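Side-chain contacts in phosphatase (PDB 1NF2), which probably works as a magnesium-dependent phosphatase of the haloacid dehalogenase (HAD) family, with a separate substrate-binding domain: residues A[159-164]-A[180-185]; A[92-97]-A[165-170]; A[101-106]-A[120-125]; A[38-43]-A[189-194]. All coordinates share one frame; numbering follows the deposited sequence.

Contact 1: A[159-164]-A[180-185]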
# COMPACT_ATOMS: atom_id res chain seq x y z
N GLU A 159 -13.14 17.24 -12.38
CA GLU A 159 -12.70 17.98 -13.56
C GLU A 159 -11.18 17.90 -13.66
O GLU A 159 -10.63 17.64 -14.73
CB GLU A 159 -13.15 19.44 -13.46
CG GLU A 159 -14.67 19.60 -13.38
CD GLU A 159 -15.11 21.04 -13.20
OE1 GLU A 159 -16.34 21.27 -13.10
OE2 GLU A 159 -14.25 21.94 -13.16
N LEU A 160 -10.50 18.11 -12.54
CA LEU A 160 -9.04 18.04 -12.52
C LEU A 160 -8.59 16.66 -12.98
O LEU A 160 -7.65 16.53 -13.75
CB LEU A 160 -8.52 18.34 -11.13
CG LEU A 160 -8.75 19.77 -10.67
CD1 LEU A 160 -8.19 19.97 -9.27
CD2 LEU A 160 -8.08 20.73 -11.65
N LYS A 161 -9.29 15.63 -12.51
CA LYS A 161 -8.99 14.25 -12.87
C LYS A 161 -9.00 14.14 -14.40
O LYS A 161 -8.06 13.63 -15.01
CB LYS A 161 -10.05 13.33 -12.28
CG LYS A 161 -9.68 11.86 -12.24
CD LYS A 161 -9.89 11.16 -13.56
CE LYS A 161 -9.56 9.68 -13.44
NZ LYS A 161 -9.91 8.91 -14.66
N GLU A 162 -10.07 14.64 -15.00
CA GLU A 162 -10.26 14.61 -16.44
C GLU A 162 -9.09 15.18 -17.24
O GLU A 162 -8.54 14.52 -18.12
CB GLU A 162 -11.54 15.37 -16.80
CG GLU A 162 -11.95 15.27 -18.25
CD GLU A 162 -13.12 16.19 -18.59
OE1 GLU A 162 -12.93 17.43 -18.59
OE2 GLU A 162 -14.22 15.66 -18.86
N ILE A 163 -8.70 16.41 -16.94
CA ILE A 163 -7.61 17.04 -17.68
C ILE A 163 -6.22 16.46 -17.39
O ILE A 163 -5.37 16.41 -18.29
CB ILE A 163 -7.58 18.57 -17.45
CG1 ILE A 163 -6.48 18.94 -16.46
CG2 ILE A 163 -8.92 19.05 -16.93
CD1 ILE A 163 -6.04 20.37 -16.55
N LEU A 164 -5.97 16.03 -16.16
CA LEU A 164 -4.67 15.47 -15.82
C LEU A 164 -4.49 14.08 -16.42
O LEU A 164 -3.39 13.70 -16.79
CB LEU A 164 -4.46 15.45 -14.30
CG LEU A 164 -4.20 16.84 -13.72
CD1 LEU A 164 -4.16 16.80 -12.21
CD2 LEU A 164 -2.88 17.38 -14.28
N THR A 180 -12.93 13.13 -2.52
CA THR A 180 -12.13 14.35 -2.41
C THR A 180 -10.63 14.14 -2.55
O THR A 180 -9.86 15.06 -2.28
CB THR A 180 -12.40 15.05 -1.07
OG1 THR A 180 -12.16 14.14 0.01
CG2 THR A 180 -13.85 15.53 -1.01
N TYR A 181 -10.20 12.95 -2.96
CA TYR A 181 -8.76 12.69 -3.12
C TYR A 181 -8.41 12.17 -4.51
O TYR A 181 -8.94 11.15 -4.96
CB TYR A 181 -8.27 11.69 -2.06
CG TYR A 181 -8.59 12.07 -0.63
CD1 TYR A 181 -8.51 13.40 -0.21
CD2 TYR A 181 -8.96 11.10 0.31
CE1 TYR A 181 -8.80 13.76 1.11
CE2 TYR A 181 -9.24 11.45 1.63
CZ TYR A 181 -9.16 12.78 2.02
OH TYR A 181 -9.43 13.13 3.32
N LEU A 182 -7.51 12.89 -5.17
CA LEU A 182 -7.05 12.53 -6.52
C LEU A 182 -5.58 12.15 -6.38
O LEU A 182 -4.79 12.93 -5.84
CB LEU A 182 -7.17 13.73 -7.46
CG LEU A 182 -7.48 13.51 -8.94
CD1 LEU A 182 -7.12 14.79 -9.70
CD2 LEU A 182 -6.71 12.33 -9.50
N GLU A 183 -5.22 10.97 -6.87
CA GLU A 183 -3.84 10.51 -6.76
C GLU A 183 -3.14 10.34 -8.09
O GLU A 183 -3.75 9.94 -9.08
CB GLU A 183 -3.78 9.17 -6.02
CG GLU A 183 -4.24 9.20 -4.58
CD GLU A 183 -3.99 7.87 -3.87
OE1 GLU A 183 -2.82 7.43 -3.80
OE2 GLU A 183 -4.97 7.25 -3.41
N ILE A 184 -1.85 10.66 -8.10
CA ILE A 184 -1.00 10.50 -9.29
C ILE A 184 0.15 9.62 -8.82
O ILE A 184 0.90 10.01 -7.92
CB ILE A 184 -0.42 11.84 -9.79
CG1 ILE A 184 -1.54 12.77 -10.26
CG2 ILE A 184 0.53 11.58 -10.94
CD1 ILE A 184 -2.28 13.43 -9.17
N VAL A 185 0.30 8.44 -9.43
CA VAL A 185 1.35 7.51 -9.03
C VAL A 185 2.13 6.92 -10.20
O VAL A 185 1.70 7.00 -11.36
CB VAL A 185 0.76 6.35 -8.21
CG1 VAL A 185 0.10 6.89 -6.93
CG2 VAL A 185 -0.26 5.57 -9.06

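Contact 2: A[92-97]-A[165-170]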
# COMPACT_ATOMS: atom_id res chain seq x y z
N ILE A 92 3.85 19.33 -12.10
CA ILE A 92 3.77 20.45 -11.16
C ILE A 92 3.66 21.80 -11.86
O ILE A 92 2.85 22.64 -11.46
CB ILE A 92 5.00 20.46 -10.19
CG1 ILE A 92 4.69 19.62 -8.95
CG2 ILE A 92 5.32 21.89 -9.76
CD1 ILE A 92 4.37 18.18 -9.23
N GLU A 93 4.46 22.01 -12.89
CA GLU A 93 4.41 23.27 -13.63
C GLU A 93 3.07 23.41 -14.35
O GLU A 93 2.57 24.52 -14.55
CB GLU A 93 5.57 23.36 -14.62
CG GLU A 93 6.90 23.62 -13.93
CD GLU A 93 8.08 23.69 -14.90
OE1 GLU A 93 9.20 23.98 -14.43
OE2 GLU A 93 7.87 23.47 -16.11
N TYR A 94 2.47 22.29 -14.69
CA TYR A 94 1.18 22.28 -15.37
C TYR A 94 0.04 22.56 -14.38
O TYR A 94 -0.89 23.32 -14.66
CB TYR A 94 0.95 20.91 -16.00
CG TYR A 94 -0.29 20.80 -16.87
CD1 TYR A 94 -0.21 20.99 -18.25
CD2 TYR A 94 -1.52 20.46 -16.31
CE1 TYR A 94 -1.34 20.83 -19.06
CE2 TYR A 94 -2.65 20.30 -17.11
CZ TYR A 94 -2.55 20.49 -18.48
OH TYR A 94 -3.67 20.33 -19.26
N ILE A 95 0.16 21.96 -13.20
CA ILE A 95 -0.86 22.07 -12.16
C ILE A 95 -0.89 23.36 -11.34
O ILE A 95 -1.96 23.77 -10.87
CB ILE A 95 -0.73 20.87 -11.21
CG1 ILE A 95 -2.06 20.59 -10.53
CG2 ILE A 95 0.33 21.15 -10.15
CD1 ILE A 95 -1.99 19.42 -9.58
N LYS A 96 0.25 24.01 -11.15
CA LYS A 96 0.28 25.23 -10.35
C LYS A 96 -0.57 26.39 -10.87
O LYS A 96 -1.30 27.02 -10.11
CB LYS A 96 1.73 25.68 -10.13
CG LYS A 96 2.50 24.75 -9.18
CD LYS A 96 3.99 25.09 -9.07
CE LYS A 96 4.23 26.39 -8.31
NZ LYS A 96 3.81 26.29 -6.87
N PRO A 97 -0.49 26.70 -12.18
CA PRO A 97 -1.30 27.81 -12.68
C PRO A 97 -2.79 27.58 -12.44
O PRO A 97 -3.59 28.52 -12.45
CB PRO A 97 -0.96 27.85 -14.17
CG PRO A 97 0.46 27.34 -14.20
CD PRO A 97 0.39 26.18 -13.23
N SER A 165 -5.59 13.34 -16.54
CA SER A 165 -5.52 12.01 -17.12
C SER A 165 -5.25 12.12 -18.63
O SER A 165 -4.34 11.48 -19.15
CB SER A 165 -6.83 11.26 -16.88
OG SER A 165 -6.76 9.94 -17.41
N GLU A 166 -6.04 12.95 -19.31
CA GLU A 166 -5.88 13.16 -20.75
C GLU A 166 -4.46 13.61 -21.08
O GLU A 166 -3.87 13.17 -22.06
CB GLU A 166 -6.85 14.24 -21.24
CG GLU A 166 -8.30 13.84 -21.22
CD GLU A 166 -8.63 12.81 -22.28
OE1 GLU A 166 -8.11 11.67 -22.19
OE2 GLU A 166 -9.39 13.13 -23.21
N ARG A 167 -3.93 14.49 -20.24
CA ARG A 167 -2.60 15.05 -20.45
C ARG A 167 -1.43 14.17 -20.03
O ARG A 167 -0.38 14.18 -20.67
CB ARG A 167 -2.50 16.40 -19.73
CG ARG A 167 -1.14 17.07 -19.83
CD ARG A 167 -0.79 17.48 -21.26
NE ARG A 167 0.50 18.16 -21.31
CZ ARG A 167 1.67 17.55 -21.11
NH1 ARG A 167 1.71 16.24 -20.87
NH2 ARG A 167 2.79 18.26 -21.11
N PHE A 168 -1.59 13.40 -18.96
CA PHE A 168 -0.50 12.57 -18.47
C PHE A 168 -0.72 11.06 -18.40
O PHE A 168 0.14 10.32 -17.92
CB PHE A 168 -0.06 13.09 -17.11
CG PHE A 168 0.44 14.50 -17.14
CD1 PHE A 168 1.62 14.81 -17.80
CD2 PHE A 168 -0.24 15.51 -16.47
CE1 PHE A 168 2.11 16.12 -17.79
CE2 PHE A 168 0.24 16.81 -16.45
CZ PHE A 168 1.42 17.12 -17.12
N LYS A 169 -1.87 10.60 -18.88
CA LYS A 169 -2.21 9.18 -18.88
C LYS A 169 -1.06 8.30 -19.38
O LYS A 169 -0.88 7.17 -18.91
CB LYS A 169 -3.44 8.97 -19.77
CG LYS A 169 -4.05 7.58 -19.73
CD LYS A 169 -5.22 7.49 -20.70
CE LYS A 169 -6.27 8.56 -20.41
NZ LYS A 169 -7.39 8.55 -21.40
N ASP A 170 -0.29 8.83 -20.33
CA ASP A 170 0.83 8.11 -20.95
C ASP A 170 2.07 7.83 -20.10
O ASP A 170 2.78 6.86 -20.33
CB ASP A 170 1.30 8.86 -22.20
CG ASP A 170 0.34 8.72 -23.36
OD1 ASP A 170 0.60 9.32 -24.42
OD2 ASP A 170 -0.68 8.01 -23.21

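Contact 3: A[101-106]-A[120-125]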
# COMPACT_ATOMS: atom_id res chain seq x y z
N HIS A 101 -4.89 22.49 -4.48
CA HIS A 101 -4.26 22.11 -3.23
C HIS A 101 -3.61 20.74 -3.41
O HIS A 101 -4.28 19.71 -3.44
CB HIS A 101 -5.29 22.08 -2.10
CG HIS A 101 -5.80 23.44 -1.72
ND1 HIS A 101 -4.96 24.44 -1.26
CD2 HIS A 101 -7.04 23.98 -1.76
CE1 HIS A 101 -5.67 25.53 -1.02
NE2 HIS A 101 -6.93 25.28 -1.32
N TRP A 102 -2.29 20.75 -3.56
CA TRP A 102 -1.56 19.52 -3.77
C TRP A 102 -0.52 19.27 -2.69
O TRP A 102 -0.02 20.20 -2.07
CB TRP A 102 -0.88 19.53 -5.14
CG TRP A 102 0.10 20.64 -5.30
CD1 TRP A 102 -0.17 21.97 -5.49
CD2 TRP A 102 1.53 20.53 -5.29
NE1 TRP A 102 1.00 22.68 -5.60
CE2 TRP A 102 2.06 21.83 -5.48
CE3 TRP A 102 2.42 19.45 -5.14
CZ2 TRP A 102 3.43 22.08 -5.53
CZ3 TRP A 102 3.78 19.70 -5.18
CH2 TRP A 102 4.28 21.01 -5.38
N GLN A 103 -0.21 17.99 -2.51
CA GLN A 103 0.76 17.53 -1.53
C GLN A 103 1.65 16.51 -2.22
O GLN A 103 1.28 15.96 -3.26
CB GLN A 103 0.03 16.91 -0.35
CG GLN A 103 -1.07 15.94 -0.75
CD GLN A 103 -1.88 15.46 0.44
OE1 GLN A 103 -2.45 16.25 1.18
NE2 GLN A 103 -1.94 14.14 0.61
N ALA A 104 2.82 16.25 -1.66
CA ALA A 104 3.73 15.29 -2.27
C ALA A 104 4.35 14.33 -1.26
O ALA A 104 4.65 14.70 -0.13
CB ALA A 104 4.84 16.04 -3.02
N TYR A 105 4.54 13.09 -1.70
CA TYR A 105 5.16 12.06 -0.87
C TYR A 105 6.61 11.94 -1.31
O TYR A 105 6.91 11.37 -2.36
CB TYR A 105 4.44 10.73 -1.07
CG TYR A 105 3.11 10.65 -0.36
CD1 TYR A 105 3.03 10.25 0.97
CD2 TYR A 105 1.93 10.98 -1.02
CE1 TYR A 105 1.80 10.17 1.62
CE2 TYR A 105 0.69 10.90 -0.38
CZ TYR A 105 0.64 10.49 0.95
OH TYR A 105 -0.56 10.40 1.60
N ILE A 106 7.52 12.48 -0.50
CA ILE A 106 8.94 12.47 -0.84
C ILE A 106 9.80 11.79 0.20
O ILE A 106 9.91 12.25 1.34
CB ILE A 106 9.44 13.92 -1.02
CG1 ILE A 106 8.65 14.59 -2.15
CG2 ILE A 106 10.94 13.92 -1.29
CD1 ILE A 106 8.87 16.08 -2.22
N LYS A 120 -5.20 19.14 6.69
CA LYS A 120 -5.47 18.77 8.08
C LYS A 120 -6.41 17.56 8.16
O LYS A 120 -6.11 16.57 8.84
CB LYS A 120 -6.08 19.94 8.84
CG LYS A 120 -5.17 21.17 8.93
CD LYS A 120 -5.85 22.30 9.70
CE LYS A 120 -4.97 23.54 9.78
NZ LYS A 120 -3.68 23.29 10.49
N SER A 121 -7.53 17.65 7.46
CA SER A 121 -8.53 16.59 7.46
C SER A 121 -8.07 15.31 6.76
O SER A 121 -8.53 14.22 7.11
CB SER A 121 -9.82 17.08 6.81
OG SER A 121 -10.75 16.02 6.69
N TYR A 122 -7.18 15.43 5.78
CA TYR A 122 -6.70 14.24 5.08
C TYR A 122 -5.73 13.46 5.95
O TYR A 122 -5.82 12.23 6.03
CB TYR A 122 -6.03 14.61 3.76
CG TYR A 122 -5.25 13.45 3.14
CD1 TYR A 122 -3.93 13.20 3.51
CD2 TYR A 122 -5.87 12.57 2.26
CE1 TYR A 122 -3.23 12.09 3.02
CE2 TYR A 122 -5.19 11.45 1.77
CZ TYR A 122 -3.87 11.23 2.15
OH TYR A 122 -3.21 10.11 1.69
N ALA A 123 -4.81 14.16 6.59
CA ALA A 123 -3.82 13.52 7.45
C ALA A 123 -4.50 12.90 8.67
O ALA A 123 -4.02 11.93 9.23
CB ALA A 123 -2.78 14.53 7.90
N ARG A 124 -5.63 13.50 9.06
CA ARG A 124 -6.40 13.04 10.20
C ARG A 124 -7.06 11.71 9.85
O ARG A 124 -6.87 10.71 10.54
CB ARG A 124 -7.48 14.08 10.53
CG ARG A 124 -8.29 13.82 11.78
CD ARG A 124 -9.51 14.72 11.77
NE ARG A 124 -9.16 16.10 11.43
CZ ARG A 124 -9.98 16.97 10.85
NH1 ARG A 124 -11.21 16.61 10.53
NH2 ARG A 124 -9.55 18.20 10.58
N HIS A 125 -7.83 11.71 8.76
CA HIS A 125 -8.54 10.52 8.32
C HIS A 125 -7.62 9.39 7.85
O HIS A 125 -7.93 8.22 8.07
CB HIS A 125 -9.55 10.86 7.21
CG HIS A 125 -10.71 11.69 7.69
ND1 HIS A 125 -10.55 12.89 8.34
CD2 HIS A 125 -12.04 11.50 7.57
CE1 HIS A 125 -11.74 13.41 8.60
NE2 HIS A 125 -12.66 12.58 8.15

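Contact 4: A[38-43]-A[189-194]. With SO4 (sulfate ion), chain D.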
# COMPACT_ATOMS: atom_id res chain seq x y z
N VAL A 38 5.13 -11.53 5.33
CA VAL A 38 5.18 -10.32 4.50
C VAL A 38 3.93 -9.45 4.64
O VAL A 38 2.80 -9.93 4.56
CB VAL A 38 5.34 -10.68 3.00
CG1 VAL A 38 5.43 -9.42 2.14
CG2 VAL A 38 6.59 -11.54 2.81
N PHE A 39 4.13 -8.15 4.85
CA PHE A 39 3.03 -7.20 4.96
C PHE A 39 3.00 -6.35 3.69
O PHE A 39 4.02 -5.80 3.28
CB PHE A 39 3.23 -6.31 6.19
CG PHE A 39 3.13 -7.04 7.50
CD1 PHE A 39 4.18 -7.83 7.96
CD2 PHE A 39 1.97 -6.98 8.27
CE1 PHE A 39 4.08 -8.54 9.16
CE2 PHE A 39 1.86 -7.68 9.47
CZ PHE A 39 2.91 -8.46 9.91
N ALA A 40 1.83 -6.24 3.08
CA ALA A 40 1.68 -5.47 1.85
C ALA A 40 0.56 -4.46 2.00
O ALA A 40 -0.61 -4.83 2.12
CB ALA A 40 1.40 -6.41 0.68
N SER A 41 0.90 -3.18 1.97
CA SER A 41 -0.09 -2.14 2.15
C SER A 41 -0.01 -0.99 1.14
O SER A 41 1.00 -0.83 0.44
CB SER A 41 0.04 -1.55 3.55
OG SER A 41 -0.91 -0.54 3.78
N GLY A 42 -1.07 -0.19 1.09
CA GLY A 42 -1.09 0.96 0.22
C GLY A 42 -0.60 2.17 1.00
O GLY A 42 -0.36 3.24 0.44
N ARG A 43 -0.45 1.99 2.31
CA ARG A 43 0.01 3.06 3.21
C ARG A 43 1.51 3.33 3.06
O ARG A 43 2.22 2.58 2.40
CB ARG A 43 -0.32 2.69 4.66
CG ARG A 43 -1.75 2.19 4.87
CD ARG A 43 -2.06 1.85 6.32
NE ARG A 43 -2.53 3.01 7.06
CZ ARG A 43 -3.81 3.31 7.29
NH1 ARG A 43 -4.77 2.52 6.83
NH2 ARG A 43 -4.12 4.40 7.96
N VAL A 189 2.98 0.05 -11.54
CA VAL A 189 3.44 -0.49 -10.27
C VAL A 189 2.20 -0.97 -9.53
O VAL A 189 1.15 -0.32 -9.56
CB VAL A 189 4.13 0.57 -9.40
CG1 VAL A 189 5.24 1.25 -10.18
CG2 VAL A 189 3.12 1.59 -8.90
N ASP A 190 2.30 -2.13 -8.89
CA ASP A 190 1.19 -2.69 -8.13
C ASP A 190 1.74 -3.73 -7.16
O ASP A 190 2.91 -4.11 -7.25
CB ASP A 190 0.13 -3.30 -9.06
CG ASP A 190 0.67 -4.46 -9.88
OD1 ASP A 190 1.16 -5.45 -9.29
OD2 ASP A 190 0.61 -4.38 -11.13
N LYS A 191 0.90 -4.17 -6.23
CA LYS A 191 1.33 -5.14 -5.23
C LYS A 191 1.83 -6.46 -5.81
O LYS A 191 2.72 -7.08 -5.25
CB LYS A 191 0.20 -5.40 -4.23
CG LYS A 191 -0.06 -4.25 -3.27
CD LYS A 191 -1.21 -4.58 -2.34
CE LYS A 191 -1.44 -3.49 -1.30
NZ LYS A 191 -2.67 -3.81 -0.51
N GLY A 192 1.25 -6.87 -6.93
CA GLY A 192 1.65 -8.10 -7.58
C GLY A 192 3.07 -8.04 -8.13
O GLY A 192 3.86 -8.95 -7.91
N LYS A 193 3.40 -6.97 -8.85
CA LYS A 193 4.74 -6.82 -9.40
C LYS A 193 5.73 -6.75 -8.26
O LYS A 193 6.84 -7.30 -8.35
CB LYS A 193 4.86 -5.55 -10.26
CG LYS A 193 4.18 -5.63 -11.62
CD LYS A 193 4.70 -4.51 -12.53
CE LYS A 193 4.06 -4.54 -13.91
NZ LYS A 193 2.59 -4.28 -13.85
N ALA A 194 5.35 -6.06 -7.19
CA ALA A 194 6.24 -5.96 -6.05
C ALA A 194 6.48 -7.34 -5.41
O ALA A 194 7.60 -7.67 -5.05
CB ALA A 194 5.67 -4.98 -5.02
S SO4 D . -4.87 -0.99 0.59
O1 SO4 D . -3.78 -1.42 1.46
O2 SO4 D . -4.63 0.41 0.20
O3 SO4 D . -4.89 -1.86 -0.59
O4 SO4 D . -6.16 -1.05 1.29

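Contact 1: A[159-164]-A[180-185]
Leu-182 lays its CD1 methyl on the helix backbone at Leu-160 and Lys-161, and its CD2 against the Lys-161 side chain, and almost everything in this contact is done by that one side chain. It is helix-on-sheet packing in the smaller alpha/beta domain that accompanies the HAD core. Helix 154-168 links strands 147-151 and 172-178 in a beta-alpha-beta arrangement, and strand 181-186, which pairs with both, runs beneath it between them. The two segments are nearly aligned, with an angle of 19° between their axes and a closest approach of 9.6 Å, a spacing at which large apolar residues fill the layer.

Leu-182 CD1 is the deeper methyl. It lies 3.6 Å from Lys-161 N, and Leu-160 CB comes to 4.1 Å from the same methyl, so a leucine tip is pressed onto the helix backbone itself as well as onto side chains. Farther along the helix, Leu-164 CD1 adds a looser touch. These leucines are buried and the interaction is purely apolar. Ile-184, the next inward residue of the strand, touches Ile-91 of helix 85-95, while Leu-160 also reaches Val-100.

Lys-161 stands at the margin. Its CG is anti to the backbone N (chi1 -164°), which brings the first methylenes down beside the strand; the bend at chi2, -81°, then carries the amine away from it. Only the aliphatic root of the lysine is therefore used, crossing Leu-182 at about a right angle, with Lys-161 CG 4.1 Å from Leu-182 CD2.

Contact 2: A[92-97]-A[165-170]
This is an aromatic helix-helix contact at the partly buried edge of the smaller alpha/beta domain, where helices 85-95 and 154-168 lie side by side on one face of its sheet. Tyr-94 and Phe-168 form a T-shaped (edge-to-face) pair: the edge of Phe-168 points at the face of Tyr-94, with centroids 5.4 Å apart and planes at 78°. Phe-168 CE2 is the atom brought over the ring, 4.0 Å from Tyr-94 CG, while Phe-168 CZ reaches back to Tyr-94 CB.

Arg-167 shares that face of the tyrosine, nearer the phenol end. Its CG makes a CH-pi contact, 4.2 Å from the centroid of the Tyr-94 ring and 25° off the ring normal. The same methylene also lies over the centre of the Phe-168 ring, so Arg-167 CG is wedged between two aromatic groups set nearly at right angles. The arginine chain bends at chi2 (66°), which keeps NE near Tyr-94 CE1.

Tyr-94 also packs on Ile-163 and Leu-164 of helix 154-168. An alanine here removes the ring, which would probably leave the Phe-168 edge without its face and the Arg-167 chain freer to turn. The closest approach across the two segments is Arg-167 CG to Tyr-94 CE1, 3.8 Å.

Contact 3: A[101-106]-A[120-125]
Tyr-122 leaves helix 117-125 with CB pointing toward strand 102-105, and CG anti to the backbone N (chi1 167°) carries the ring on to it. Along one side of the ring, CD1 is the first atom to meet the strand: Gln-103 NE2 lies 3.6 Å from it. One atom farther, Tyr-122 CE1 is closer still, 3.4 Å from Gln-103 NE2, so the amide nitrogen rests above one ring face, off toward the rim. The amide stands almost upright on that face, its plane 81° from the ring's.

At the tip, Tyr-122 OH donates to Tyr-105 OH over 2.7 Å. The two tyrosines come from opposite directions, and each hydroxyl lies near the plane of the other's ring, at its edge. Two phenol oxygens in a buried place thus satisfy each other at least in part. The Tyr-122 side chain is about 11 Å from that of Asp-10, which binds magnesium.

The contact fastens helix 117-125 to the side of the six-stranded sheet opposite Trp-102, which meets Ile-92 of helix 85-95. Tyr-122 also packs on Leu-110 of strand 110-112 and Leu-149 of strand 147-151, and pairs edge-to-face with Tyr-181 of strand 181-186.

Contact 4: A[38-43]-A[189-194]
The flat peptide joining Ser-41 to Gly-42 carries Lys-191 on one face, with CE 3.8 Å from Ser-41 C and almost directly above it, while Gly-42 N donates to sulfate O1 (3.0 Å) in a bent bond tilted out of the peptide plane to the side of the lysine. This is part of the probable active site of the HAD Rossmann-like core: the loop after strand 36-40 and the start of helix 191-202 fit the places of motif II and the motif III lysine. The sulfate, probably from the crystallisation liquor, is consistent with a site for a substrate's phosphate.

Lys-191 runs out extended beyond CG, passing Ala-40 CB, and NZ gives a bond of 3.0 Å to sulfate O3; its links to sulfate O1 and Ala-40 O are weak. The same amine makes salt bridges to Asp-218, its strongest partner, and to Asp-8, which binds the magnesium ion, so it ties anion and metal site together.

Next to the sulfate, Ser-41 OG accepts from Arg-43 N in an ST turn, 3.0 Å long and nearly straight at 169°. An alanine in place of Ser-41 is likely to leave Arg-43 N without this acceptor and the loop that presents Gly-42 N less firmly set.

Asp-190 N-caps the helix behind the lysine: its OD1 takes Lys-193 N at 2.7 Å on the syn side, 29° out of the carboxylate plane.

Contacts 1, 2 and 3 build the smaller domain, whereas contact 4 lies in the catalytic core, close to the centre of the chain. Contacts 1 and 2 share helix 154-168: one is its buried, apolar underside on the sheet, the other its more exposed flank, where aromatic rings and an arginine stem meet, and they touch at Tyr-94. Contact 3 holds a helix on the other face of that sheet, buried yet polar at its tip, and Tyr-122 and Tyr-181 connect it with contact 1. In contact 4 charge dominates. Strand 181-186 of contact 1 is followed in the chain, after a short linker, by helix 191-202 of contact 4, joining the two domains.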